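Local coordinates for protein mannose-specific lectin 3 chain 2 (Crocus vernus, PDB 3MEZ) that forms the second domain of a heterotetrameric bulb-type lectin that probably binds mannose and weakly agglutinates trypsin-treated rabbit erythrocytes, at residues L21-S27 and L93-G99. Numbering follows the deposited sequence.
Sequences LATRDYS and LILQING
The Tyr26 ring takes Gly99 over one face, the glycine CA lying 3.5 Å from the ring centroid and 16° off its normal in a CH-pi contact; Asp25 OD1 sits above the rim of the opposite face. At the ring edge, in its plane, a water stands 2.6 Å from Tyr26 OH and donates a hydrogen bond to Ile97 O, tying the phenol to the facing turn. Tyr26 CG lies anti to its own carbonyl carbon (chi1 -59°), which carries the ring across to that turn. The second flat group, the Arg24 guanidinium, has Ile97 CB over the centre of one face, 3.7 Å from CZ, while Ile97 CD1 reaches NH2. Arg24 and Ile97 are both exposed, and their side chains pass at a slant. Deeper in, Thr23 presses CG2 against Leu95 O at 3.3 Å; its OG1, anti to the backbone N, instead hydrogen-bonds Asp1 of the neighbouring chain 1 subunit. Leucines fill the buried side: Leu95 CD2 lies 3.5 Å from Leu21 O and touches Ala22, Tyr26 and Ser27, and Leu21 CD1 meets Leu93 CD1 at 3.9 Å. Each segment contains a beta turn: type II' from Thr23 to Tyr26, joining strands 20-23 and 26-30, and type I from Gln96 to Gly99. No direct hydrogen bond crosses between the segments. They belong to different sheets of the beta-prism II fold of bulb lectins, built of three antiparallel sheets, with strand segments 21-23 and 93-95 at 40°. Asp25 forms a salt bridge with Lys40, and Leu95 also touches Leu38, both on strand 36-40 beside strand 26-30; Leu93 packs on strand 101-110, the neighbour of its own strand 92-95.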
loop_
_atom_site.group_PDB
_atom_site.type_symbol
_atom_site.label_atom_id
_atom_site.label_comp_id
_atom_site.label_asym_id
_atom_site.label_seq_id
_atom_site.Cartn_x
_atom_site.Cartn_y
_atom_site.Cartn_z
ATOM N N LEU B 21 11.679 4.379 3.095
ATOM C CA LEU B 21 11.818 4.260 4.517
ATOM C C LEU B 21 12.776 5.347 4.950
ATOM O O LEU B 21 13.634 5.711 4.210
ATOM C CB LEU B 21 12.376 2.930 4.932
ATOM C CG LEU B 21 11.727 1.631 4.515
ATOM C CD1 LEU B 21 12.428 0.464 5.024
ATOM C CD2 LEU B 21 10.298 1.572 4.864
ATOM N N ALA B 22 12.570 5.871 6.142
ATOM C CA ALA B 22 13.345 6.949 6.685
ATOM C C ALA B 22 13.547 6.816 8.177
ATOM O O ALA B 22 12.642 6.474 8.863
ATOM C CB ALA B 22 12.653 8.221 6.411
ATOM N N THR B 23 14.745 7.123 8.653
ATOM C CA THR B 23 15.017 7.396 10.049
ATOM C C THR B 23 16.214 8.310 10.204
ATOM O O THR B 23 17.186 8.141 9.541
ATOM C CB THR B 23 15.192 6.129 10.879
ATOM O OG1 THR B 23 15.305 6.466 12.253
ATOM C CG2 THR B 23 16.382 5.422 10.511
ATOM N N ARG B 24 16.100 9.282 11.083
ATOM C CA ARG B 24 17.115 10.305 11.243
ATOM C C ARG B 24 17.392 10.908 9.877
ATOM O O ARG B 24 16.496 11.290 9.244
ATOM C CB ARG B 24 18.354 9.778 11.920
ATOM C CG ARG B 24 18.058 9.134 13.217
ATOM C CD ARG B 24 19.278 8.883 14.107
ATOM N NE ARG B 24 18.936 8.365 15.415
ATOM C CZ ARG B 24 19.808 7.958 16.316
ATOM N NH1 ARG B 24 21.061 7.994 16.068
ATOM N NH2 ARG B 24 19.417 7.517 17.462
ATOM N N ASP B 25 18.652 10.969 9.469
ATOM C CA ASP B 25 19.024 11.471 8.172
ATOM C C ASP B 25 19.178 10.411 7.095
ATOM O O ASP B 25 19.584 10.709 6.037
ATOM C CB ASP B 25 20.246 12.400 8.236
ATOM C CG ASP B 25 21.458 11.755 8.824
ATOM O OD1 ASP B 25 21.360 10.710 9.456
ATOM O OD2 ASP B 25 22.521 12.347 8.684
ATOM N N TYR B 26 18.826 9.179 7.413
ATOM C CA TYR B 26 18.859 8.045 6.503
ATOM C C TYR B 26 17.537 7.857 5.777
ATOM O O TYR B 26 16.509 8.039 6.326
ATOM C CB TYR B 26 19.186 6.747 7.231
ATOM C CG TYR B 26 20.488 6.713 7.960
ATOM C CD1 TYR B 26 20.531 6.814 9.316
ATOM C CD2 TYR B 26 21.670 6.579 7.295
ATOM C CE1 TYR B 26 21.701 6.783 9.973
ATOM C CE2 TYR B 26 22.840 6.541 7.943
ATOM C CZ TYR B 26 22.854 6.644 9.280
ATOM O OH TYR B 26 24.014 6.633 9.934
ATOM N N SER B 27 17.624 7.478 4.526
ATOM C CA SER B 27 16.493 7.002 3.768
ATOM C C SER B 27 16.810 5.815 2.852
ATOM O O SER B 27 17.858 5.735 2.304
ATOM C CB SER B 27 15.910 8.145 2.968
ATOM O OG SER B 27 16.833 8.671 2.068
ATOM N N LEU B 93 11.761 -5.685 7.306
ATOM C CA LEU B 93 12.907 -4.906 6.881
ATOM C C LEU B 93 12.863 -3.630 7.707
ATOM O O LEU B 93 11.922 -2.887 7.618
ATOM C CB LEU B 93 12.795 -4.537 5.426
ATOM C CG LEU B 93 13.903 -4.099 4.458
ATOM C CD1 LEU B 93 13.601 -2.927 3.558
ATOM C CD2 LEU B 93 15.243 -3.979 5.049
ATOM N N ILE B 94 13.887 -3.410 8.500
ATOM C CA ILE B 94 13.996 -2.251 9.335
ATOM C C ILE B 94 15.119 -1.313 8.904
ATOM O O ILE B 94 16.222 -1.709 8.761
ATOM C CB ILE B 94 14.238 -2.643 10.797
ATOM C CG1 ILE B 94 13.186 -3.618 11.301
ATOM C CG2 ILE B 94 14.245 -1.460 11.669
ATOM C CD1 ILE B 94 13.445 -4.153 12.581
ATOM N N LEU B 95 14.809 -0.046 8.728
ATOM C CA LEU B 95 15.856 0.919 8.522
ATOM C C LEU B 95 16.266 1.433 9.883
ATOM O O LEU B 95 15.596 2.196 10.482
ATOM C CB LEU B 95 15.428 2.057 7.623
ATOM C CG LEU B 95 16.460 3.108 7.271
ATOM C CD1 LEU B 95 17.580 2.535 6.486
ATOM C CD2 LEU B 95 15.864 4.273 6.552
ATOM N N GLN B 96 17.376 0.919 10.355
ATOM C CA GLN B 96 17.869 1.169 11.693
ATOM C C GLN B 96 18.604 2.493 11.937
ATOM O O GLN B 96 19.186 3.045 11.077
ATOM C CB GLN B 96 18.735 0.005 12.184
ATOM C CG GLN B 96 18.207 -1.341 11.942
ATOM C CD GLN B 96 19.071 -2.438 12.475
ATOM O OE1 GLN B 96 20.241 -2.260 12.691
ATOM N NE2 GLN B 96 18.490 -3.576 12.657
ATOM N N ILE B 97 18.636 2.898 13.189
ATOM C CA ILE B 97 19.307 4.117 13.600
ATOM C C ILE B 97 20.808 4.107 13.386
ATOM O O ILE B 97 21.378 5.113 13.296
ATOM C CB ILE B 97 19.022 4.524 15.043
ATOM C CG1 ILE B 97 19.476 3.446 15.983
ATOM C CG2 ILE B 97 17.573 4.844 15.252
ATOM C CD1 ILE B 97 19.642 3.878 17.315
ATOM N N ASN B 98 21.396 2.936 13.252
ATOM C CA ASN B 98 22.808 2.780 12.982
ATOM C C ASN B 98 23.168 2.840 11.489
ATOM O O ASN B 98 24.273 2.571 11.121
ATOM C CB ASN B 98 23.369 1.509 13.619
ATOM C CG ASN B 98 22.955 0.247 12.880
ATOM O OD1 ASN B 98 22.078 0.259 12.078
ATOM N ND2 ASN B 98 23.616 -0.822 13.165
ATOM N N GLY B 99 22.194 3.173 10.662
ATOM C CA GLY B 99 22.357 3.304 9.243
ATOM C C GLY B 99 22.273 2.060 8.368
ATOM O O GLY B 99 22.489 2.106 7.214
HETATM O O HOH W 1 23.898 6.592 12.561
#